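Local coordinates for penicillin binding protein 2X (Streptococcus thermophilus, PDB 5U47) that probably acts as a septal transpeptidase that cross-links peptidoglycan strands during cell division and is acylated by beta-lactams at an active-site serine, at residues T236-T241 against F557-V561; N524-V530 against Y544-P550. The protein carries 1 engineered substitution. All coordinates share one frame; numbering follows the deposited sequence. Where two conformers were deposited one is given.

Contact 1: T236-T241 against F557-V561; sequences TFMEQT and FFATV
Phe237 meets the turn at Phe557 and the start of the following helix, and its ring marks the tight half of this contact. Val561 CG1 sits over one face, 4.1 Å from the ring centroid and 17° off the normal, evidence for a CH-pi contact. Phe557 O lies at the ring edge, near its plane, 3.4 Å from Phe237 CD1, while CZ reaches Phe558 CE1. The ring gets there because CG is anti to the backbone N (chi1 180°), which extends it toward the second helix. Its other face carries Thr241 CG2, held in place by the bond from Thr241 OG1 to Phe237 O (3.0 Å); that methyl also touches Phe557 CD2 at 3.8 Å.

The partly exposed side is more polar. Gln240 CB stands over the centre of the Phe557 ring, 4.2 Å from its centroid, and the extended chain beyond carries the amide past the ring, their planes 49° apart. Thr560 OG1 donates to Gln240 OE1; at 2.5 Å the bond is very short, so its exact length is doubtful. Thr236 and Thr560 meet through their CG2 methyls at 3.7 Å.

Gln233 NE2, one turn before Phe237, hydrogen-bonds Thr560 O. Both helices lie on the same face of the antiparallel sheet of the transpeptidase domain, Phe237 and Val561 converging on Val545 of strand 541-548.

Contact 2: N524-V530 against Y544-P550; sequences NETLNSV and YVTVQEP
Asn524 CB abuts Pro550 O at 3.2 Å where the strands of a beta hairpin, 526-534 and 541-548, run out into loops. Glu525, centre of an inverse gamma turn, brings CG against Glu549; the carboxylates are perpendicular, with OE1 of Glu525 and OE1 of Glu549 4.1 Å apart. Thr526 O then takes Glu549 N at 2.8 Å, and its OG1 donates to Asn528 OD1 from above the carbonyl plane. Leu527, in the conformer given, lays CD1 on Gln548 CB.

Asn528 N donates to Val547 O at 2.8 Å (N-H...O 165°), and Val547 N returns a bond to Asn528 O at 2.9 Å; Asn528 ND2 touches Pro550 CG. Ser529 and Thr546 are a non-hydrogen-bonded antiparallel pair; a water donates to Ser529 OG at 2.6 Å and also bonds Tyr544 OH, which is hydrogen-bonded to Tyr291 OH too. Val530 and Val545 make the next hydrogen-bonded pair, their side chains side by side.

Val530, Val545 and Val547 pack on helices 224-241 and 558-572, whereas the face of Ser529 and Thr546 is more polar though it also carries Leu527; Ser529 touches Thr296, beside Ser295 of a putative SxxK motif. Lys520, bridged to Glu549, probably eases the repulsion between the two glutamates.

Of the elements joined here, helix 224-241 comes first in the chain and leads into strand 245-252, which pairs with strand 541-548. The chain then runs through the helical part of the domain and strand 503-510, which carries a probable KSG-type motif, before entering the hairpin of strands 526-534 and 541-548. Contact 2 closes that short hairpin loop. Helix 558-572 follows and returns to helix 224-241, so contact 1 closes a loop of 315 intervening residues and contact 2 is nested inside it. The two touch where Phe558 CD1 meets Val530 CG1 at 3.5 Å and Thr241 OG1 meets Val547 CG2 at 3.8 Å, tying helices 224-241 and 558-572 to the sheet.

Contact 1: T236-T241 against F557-V561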
ATOM      1  N   THR A 236     -15.667  10.450  11.304  1.00 29.29           N
ATOM      2  CA  THR A 236     -16.824  11.354  11.196  1.00 29.76           C
ATOM      3  C   THR A 236     -17.609  11.096   9.906  1.00 30.09           C
ATOM      4  O   THR A 236     -18.853  11.144   9.894  1.00 28.60           O
ATOM      5  CB  THR A 236     -16.401  12.820  11.244  1.00 29.93           C
ATOM      6  OG1 THR A 236     -15.609  13.027  12.414  1.00 30.86           O
ATOM      7  CG2 THR A 236     -17.640  13.764  11.290  1.00 31.37           C
ATOM      8  N   PHE A 237     -16.880  10.824   8.826  1.00 28.02           N
ATOM      9  CA  PHE A 237     -17.475  10.576   7.520  1.00 28.11           C
ATOM     10  C   PHE A 237     -18.339   9.304   7.582  1.00 29.83           C
ATOM     11  O   PHE A 237     -19.447   9.270   7.035  1.00 28.87           O
ATOM     12  CB  PHE A 237     -16.354  10.498   6.474  1.00 26.63           C
ATOM     13  CG  PHE A 237     -16.810  10.233   5.057  1.00 25.89           C
ATOM     14  CD1 PHE A 237     -17.467  11.210   4.320  1.00 24.85           C
ATOM     15  CD2 PHE A 237     -16.473   9.040   4.422  1.00 25.86           C
ATOM     16  CE1 PHE A 237     -17.841  10.977   3.000  1.00 25.10           C
ATOM     17  CE2 PHE A 237     -16.846   8.810   3.103  1.00 25.76           C
ATOM     18  CZ  PHE A 237     -17.527   9.782   2.391  1.00 25.09           C
ATOM     19  N   MET A 238     -17.847   8.274   8.273  1.00 30.59           N
ATOM     20  CA  MET A 238     -18.613   7.033   8.438  1.00 31.68           C
ATOM     21  C   MET A 238     -19.854   7.244   9.299  1.00 32.89           C
ATOM     22  O   MET A 238     -20.877   6.623   9.051  1.00 32.43           O
ATOM     23  CB  MET A 238     -17.766   5.929   9.060  1.00 33.49           C
ATOM     24  CG  MET A 238     -16.595   5.494   8.213  1.00 35.73           C
ATOM     25  SD  MET A 238     -17.041   5.211   6.491  1.00 41.98           S
ATOM     26  CE  MET A 238     -18.205   3.861   6.701  1.00 35.69           C
ATOM     27  N   GLU A 239     -19.749   8.088  10.323  1.00 33.62           N
ATOM     28  CA  GLU A 239     -20.913   8.395  11.159  1.00 37.02           C
ATOM     29  C   GLU A 239     -21.986   9.065  10.303  1.00 35.97           C
ATOM     30  O   GLU A 239     -23.154   8.747  10.417  1.00 37.81           O
ATOM     31  CB  GLU A 239     -20.533   9.292  12.325  1.00 39.72           C
ATOM     32  CG  GLU A 239     -19.631   8.598  13.326  1.00 44.12           C
ATOM     33  CD  GLU A 239     -19.032   9.534  14.367  1.00 47.64           C
ATOM     34  OE1 GLU A 239     -19.305  10.768  14.329  1.00 53.22           O
ATOM     35  OE2 GLU A 239     -18.277   9.018  15.221  1.00 46.26           O
ATOM     36  N   GLN A 240     -21.576   9.963   9.421  1.00 33.92           N
ATOM     37  CA  GLN A 240     -22.521  10.664   8.537  1.00 35.07           C
ATOM     38  C   GLN A 240     -23.159   9.795   7.456  1.00 34.35           C
ATOM     39  O   GLN A 240     -24.344   9.932   7.165  1.00 32.02           O
ATOM     40  CB  GLN A 240     -21.816  11.791   7.802  1.00 36.28           C
ATOM     41  CG  GLN A 240     -21.463  13.021   8.607  1.00 37.88           C
ATOM     42  CD  GLN A 240     -20.851  14.067   7.693  1.00 40.04           C
ATOM     43  OE1 GLN A 240     -19.866  13.797   7.008  1.00 38.89           O
ATOM     44  NE2 GLN A 240     -21.443  15.252   7.655  1.00 40.29           N
ATOM     45  N   THR A 241     -22.357   8.927   6.839  1.00 32.54           N
ATOM     46  CA  THR A 241     -22.823   8.096   5.716  1.00 33.20           C
ATOM     47  C   THR A 241     -23.412   6.741   6.111  1.00 34.33           C
ATOM     48  O   THR A 241     -24.370   6.274   5.484  1.00 35.03           O
ATOM     49  CB  THR A 241     -21.675   7.818   4.715  1.00 32.68           C
ATOM     50  OG1 THR A 241     -20.606   7.125   5.373  1.00 32.09           O
ATOM     51  CG2 THR A 241     -21.137   9.096   4.130  1.00 33.57           C
ATOM     52  N   PHE A 557     -21.227  15.598   2.022  1.00 31.22           N
ATOM     53  CA  PHE A 557     -20.482  14.812   3.003  1.00 30.99           C
ATOM     54  C   PHE A 557     -19.007  14.698   2.670  1.00 29.52           C
ATOM     55  O   PHE A 557     -18.208  14.487   3.577  1.00 28.98           O
ATOM     56  CB  PHE A 557     -21.044  13.401   3.216  1.00 32.23           C
ATOM     57  CG  PHE A 557     -22.433  13.358   3.812  1.00 33.92           C
ATOM     58  CD1 PHE A 557     -22.883  14.333   4.688  1.00 35.62           C
ATOM     59  CD2 PHE A 557     -23.251  12.262   3.571  1.00 34.88           C
ATOM     60  CE1 PHE A 557     -24.153  14.260   5.243  1.00 38.12           C
ATOM     61  CE2 PHE A 557     -24.521  12.178   4.138  1.00 36.41           C
ATOM     62  CZ  PHE A 557     -24.971  13.178   4.973  1.00 37.73           C
ATOM     63  N   PHE A 558     -18.640  14.832   1.395  1.00 28.13           N
ATOM     64  CA  PHE A 558     -17.222  14.762   1.036  1.00 27.35           C
ATOM     65  C   PHE A 558     -16.402  15.866   1.693  1.00 27.22           C
ATOM     66  O   PHE A 558     -15.202  15.695   1.913  1.00 26.71           O
ATOM     67  CB  PHE A 558     -17.000  14.795  -0.478  1.00 26.49           C
ATOM     68  CG  PHE A 558     -17.351  13.523  -1.185  1.00 26.55           C
ATOM     69  CD1 PHE A 558     -16.842  12.306  -0.754  1.00 26.28           C
ATOM     70  CD2 PHE A 558     -18.124  13.549  -2.336  1.00 27.95           C
ATOM     71  CE1 PHE A 558     -17.142  11.128  -1.422  1.00 27.04           C
ATOM     72  CE2 PHE A 558     -18.413  12.375  -3.029  1.00 28.21           C
ATOM     73  CZ  PHE A 558     -17.925  11.161  -2.571  1.00 26.94           C
ATOM     74  N   ALA A 559     -17.047  16.986   2.013  1.00 28.93           N
ATOM     75  CA  ALA A 559     -16.358  18.102   2.661  1.00 28.73           C
ATOM     76  C   ALA A 559     -15.836  17.704   4.037  1.00 29.32           C
ATOM     77  O   ALA A 559     -14.868  18.270   4.518  1.00 29.07           O
ATOM     78  CB  ALA A 559     -17.263  19.293   2.780  1.00 31.23           C
ATOM     79  N   THR A 560     -16.506  16.744   4.670  1.00 28.91           N
ATOM     80  CA  THR A 560     -16.110  16.251   5.972  1.00 29.68           C
ATOM     81  C   THR A 560     -14.708  15.632   5.963  1.00 29.17           C
ATOM     82  O   THR A 560     -13.945  15.786   6.914  1.00 29.27           O
ATOM     83  CB  THR A 560     -17.130  15.189   6.469  1.00 30.26           C
ATOM     84  OG1 THR A 560     -18.435  15.781   6.525  1.00 31.74           O
ATOM     85  CG2 THR A 560     -16.754  14.656   7.843  1.00 30.73           C
ATOM     86  N   VAL A 561     -14.355  14.976   4.870  1.00 28.96           N
ATOM     87  CA  VAL A 561     -13.086  14.260   4.800  1.00 29.36           C
ATOM     88  C   VAL A 561     -12.057  14.934   3.876  1.00 28.42           C
ATOM     89  O   VAL A 561     -10.911  15.083   4.262  1.00 29.64           O
ATOM     90  CB  VAL A 561     -13.330  12.752   4.491  1.00 31.24           C
ATOM     91  CG1 VAL A 561     -13.988  12.546   3.149  1.00 33.07           C
ATOM     92  CG2 VAL A 561     -12.034  11.969   4.558  1.00 33.24           C
TER

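Contact 2: N524-V530 against Y544-P550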
ATOM      1  N   ASN A 524     -29.470   4.822  -2.906  1.00 59.40           N
ATOM      2  CA  ASN A 524     -28.093   4.964  -2.400  1.00 55.05           C
ATOM      3  C   ASN A 524     -27.317   3.632  -2.370  1.00 51.98           C
ATOM      4  O   ASN A 524     -26.293   3.522  -1.690  1.00 49.44           O
ATOM      5  CB  ASN A 524     -28.062   5.644  -1.016  1.00 55.71           C
ATOM      6  CG  ASN A 524     -28.517   7.094  -1.062  1.00 58.15           C
ATOM      7  OD1 ASN A 524     -28.109   7.864  -1.942  1.00 57.71           O
ATOM      8  ND2 ASN A 524     -29.344   7.481  -0.096  1.00 59.12           N
ATOM      9  N   GLU A 525     -27.775   2.633  -3.127  1.00 50.31           N
ATOM     10  CA  GLU A 525     -27.082   1.349  -3.167  1.00 49.70           C
ATOM     11  C   GLU A 525     -26.064   1.483  -4.321  1.00 45.25           C
ATOM     12  O   GLU A 525     -26.143   0.843  -5.376  1.00 45.43           O
ATOM     13  CB  GLU A 525     -28.096   0.213  -3.324  1.00 56.23           C
ATOM     14  CG  GLU A 525     -27.764  -1.022  -2.488  1.00 58.95           C
ATOM     15  CD  GLU A 525     -28.978  -1.901  -2.245  1.00 63.25           C
ATOM     16  OE1 GLU A 525     -29.091  -2.453  -1.127  1.00 65.45           O
ATOM     17  OE2 GLU A 525     -29.834  -2.018  -3.158  1.00 66.00           O
ATOM     18  N   THR A 526     -25.104   2.360  -4.067  1.00 39.42           N
ATOM     19  CA  THR A 526     -24.089   2.749  -5.023  1.00 37.85           C
ATOM     20  C   THR A 526     -22.748   2.928  -4.364  1.00 34.32           C
ATOM     21  O   THR A 526     -22.645   2.943  -3.131  1.00 33.52           O
ATOM     22  CB  THR A 526     -24.434   4.149  -5.601  1.00 38.72           C
ATOM     23  OG1 THR A 526     -24.669   5.065  -4.508  1.00 37.75           O
ATOM     24  CG2 THR A 526     -25.664   4.091  -6.506  1.00 41.55           C
ATOM     25  N   LEU A 527     -21.727   3.043  -5.201  0.50 33.33           N
ATOM     26  CA  LEU A 527     -20.392   3.336  -4.763  0.50 31.62           C
ATOM     27  C   LEU A 527     -20.224   4.800  -5.093  0.50 30.76           C
ATOM     28  O   LEU A 527     -20.331   5.183  -6.265  0.50 30.61           O
ATOM     29  CB  LEU A 527     -19.359   2.524  -5.531  0.50 31.45           C
ATOM     30  CG  LEU A 527     -17.926   2.906  -5.159  0.50 30.53           C
ATOM     31  CD1 LEU A 527     -17.575   2.469  -3.743  0.50 30.29           C
ATOM     32  CD2 LEU A 527     -16.954   2.292  -6.136  0.50 30.80           C
ATOM     33  N   ASN A 528     -20.014   5.619  -4.065  1.00 29.12           N
ATOM     34  CA  ASN A 528     -19.802   7.058  -4.237  1.00 28.64           C
ATOM     35  C   ASN A 528     -18.342   7.416  -4.028  1.00 26.14           C
ATOM     36  O   ASN A 528     -17.703   6.901  -3.113  1.00 26.07           O
ATOM     37  CB  ASN A 528     -20.686   7.831  -3.252  1.00 31.19           C
ATOM     38  CG  ASN A 528     -22.174   7.592  -3.494  1.00 35.80           C
ATOM     39  OD1 ASN A 528     -22.573   7.122  -4.545  1.00 43.35           O
ATOM     40  ND2 ASN A 528     -22.988   7.946  -2.533  1.00 39.70           N
ATOM     41  N   SER A 529     -17.813   8.303  -4.858  1.00 24.67           N
ATOM     42  CA  SER A 529     -16.400   8.634  -4.770  1.00 24.20           C
ATOM     43  C   SER A 529     -16.068  10.020  -5.247  1.00 24.40           C
ATOM     44  O   SER A 529     -16.889  10.693  -5.872  1.00 24.36           O
ATOM     45  CB  SER A 529     -15.570   7.601  -5.548  1.00 24.85           C
ATOM     46  OG  SER A 529     -15.825   7.622  -6.947  1.00 27.32           O
ATOM     47  N   VAL A 530     -14.857  10.460  -4.926  1.00 24.28           N
ATOM     48  CA  VAL A 530     -14.378  11.744  -5.394  1.00 24.20           C
ATOM     49  C   VAL A 530     -12.857  11.737  -5.493  1.00 23.06           C
ATOM     50  O   VAL A 530     -12.166  11.078  -4.683  1.00 20.93           O
ATOM     51  CB  VAL A 530     -14.841  12.902  -4.458  1.00 26.10           C
ATOM     52  CG1 VAL A 530     -14.208  12.819  -3.073  1.00 25.68           C
ATOM     53  CG2 VAL A 530     -14.539  14.251  -5.071  1.00 27.98           C
ATOM     54  N   TYR A 544      -8.250  10.686  -2.886  1.00 19.67           N
ATOM     55  CA  TYR A 544      -9.307   9.840  -3.458  1.00 20.10           C
ATOM     56  C   TYR A 544     -10.085   9.210  -2.325  1.00 19.76           C
ATOM     57  O   TYR A 544      -9.495   8.569  -1.440  1.00 18.66           O
ATOM     58  CB  TYR A 544      -8.673   8.786  -4.359  1.00 21.25           C
ATOM     59  CG  TYR A 544      -9.601   7.804  -5.038  1.00 21.77           C
ATOM     60  CD1 TYR A 544     -10.700   8.236  -5.773  1.00 22.28           C
ATOM     61  CD2 TYR A 544      -9.301   6.457  -5.070  1.00 22.93           C
ATOM     62  CE1 TYR A 544     -11.515   7.338  -6.447  1.00 23.21           C
ATOM     63  CE2 TYR A 544     -10.121   5.549  -5.735  1.00 23.16           C
ATOM     64  CZ  TYR A 544     -11.218   5.995  -6.431  1.00 23.11           C
ATOM     65  OH  TYR A 544     -12.032   5.096  -7.097  1.00 24.13           O
ATOM     66  N   VAL A 545     -11.406   9.376  -2.359  1.00 19.84           N
ATOM     67  CA  VAL A 545     -12.289   8.875  -1.312  1.00 21.30           C
ATOM     68  C   VAL A 545     -13.417   8.081  -1.918  1.00 22.27           C
ATOM     69  O   VAL A 545     -13.951   8.483  -2.959  1.00 22.67           O
ATOM     70  CB  VAL A 545     -12.871  10.054  -0.499  1.00 21.63           C
ATOM     71  CG1 VAL A 545     -13.804   9.565   0.600  1.00 22.32           C
ATOM     72  CG2 VAL A 545     -11.747  10.879   0.090  1.00 21.45           C
ATOM     73  N   THR A 546     -13.775   6.961  -1.280  1.00 22.52           N
ATOM     74  CA  THR A 546     -14.878   6.122  -1.716  1.00 24.16           C
ATOM     75  C   THR A 546     -15.700   5.684  -0.498  1.00 24.84           C
ATOM     76  O   THR A 546     -15.180   5.590   0.598  1.00 25.13           O
ATOM     77  CB  THR A 546     -14.416   4.830  -2.445  1.00 26.29           C
ATOM     78  OG1 THR A 546     -13.919   3.870  -1.495  1.00 27.26           O
ATOM     79  CG2 THR A 546     -13.333   5.122  -3.515  1.00 25.89           C
ATOM     80  N   VAL A 547     -16.988   5.457  -0.716  1.00 25.11           N
ATOM     81  CA  VAL A 547     -17.901   4.927   0.278  1.00 25.81           C
ATOM     82  C   VAL A 547     -18.925   4.080  -0.487  1.00 27.20           C
ATOM     83  O   VAL A 547     -19.510   4.537  -1.488  1.00 26.50           O
ATOM     84  CB  VAL A 547     -18.592   6.022   1.139  1.00 26.45           C
ATOM     85  CG1 VAL A 547     -19.373   6.998   0.290  1.00 27.34           C
ATOM     86  CG2 VAL A 547     -19.501   5.383   2.186  1.00 27.67           C
ATOM     87  N   GLN A 548     -19.106   2.838  -0.041  1.00 28.13           N
ATOM     88  CA  GLN A 548     -20.031   1.925  -0.662  1.00 29.21           C
ATOM     89  C   GLN A 548     -21.323   1.831   0.149  1.00 30.58           C
ATOM     90  O   GLN A 548     -21.302   1.666   1.376  1.00 28.97           O
ATOM     91  CB  GLN A 548     -19.401   0.535  -0.834  1.00 30.87           C
ATOM     92  CG  GLN A 548     -20.306  -0.455  -1.563  1.00 33.20           C
ATOM     93  CD  GLN A 548     -19.653  -1.787  -1.889  1.00 35.43           C
ATOM     94  OE1 GLN A 548     -18.449  -1.932  -1.819  1.00 35.86           O
ATOM     95  NE2 GLN A 548     -20.472  -2.776  -2.249  1.00 39.12           N
ATOM     96  N   GLU A 549     -22.438   1.940  -0.574  1.00 31.60           N
ATOM     97  CA  GLU A 549     -23.788   1.820  -0.032  1.00 34.20           C
ATOM     98  C   GLU A 549     -24.045   2.626   1.239  1.00 34.33           C
ATOM     99  O   GLU A 549     -24.387   2.072   2.280  1.00 35.71           O
ATOM    100  CB  GLU A 549     -24.134   0.347   0.167  1.00 37.46           C
ATOM    101  CG  GLU A 549     -24.103  -0.444  -1.130  1.00 40.66           C
ATOM    102  CD  GLU A 549     -24.198  -1.945  -0.923  1.00 45.17           C
ATOM    103  OE1 GLU A 549     -25.074  -2.388  -0.162  1.00 50.20           O
ATOM    104  OE2 GLU A 549     -23.403  -2.688  -1.548  1.00 49.12           O
ATOM    105  N   PRO A 550     -23.874   3.953   1.153  1.00 33.66           N
ATOM    106  CA  PRO A 550     -24.179   4.804   2.283  1.00 35.31           C
ATOM    107  C   PRO A 550     -25.690   4.795   2.576  1.00 39.06           C
ATOM    108  O   PRO A 550     -26.480   4.942   1.646  1.00 39.58           O
ATOM    109  CB  PRO A 550     -23.742   6.186   1.805  1.00 33.70           C
ATOM    110  CG  PRO A 550     -23.872   6.133   0.321  1.00 33.70           C
ATOM    111  CD  PRO A 550     -23.487   4.732  -0.042  1.00 33.53           C
TER
HETATM  112  O   HOH W   1     -14.241   6.056  -8.272  1.00 23.13           O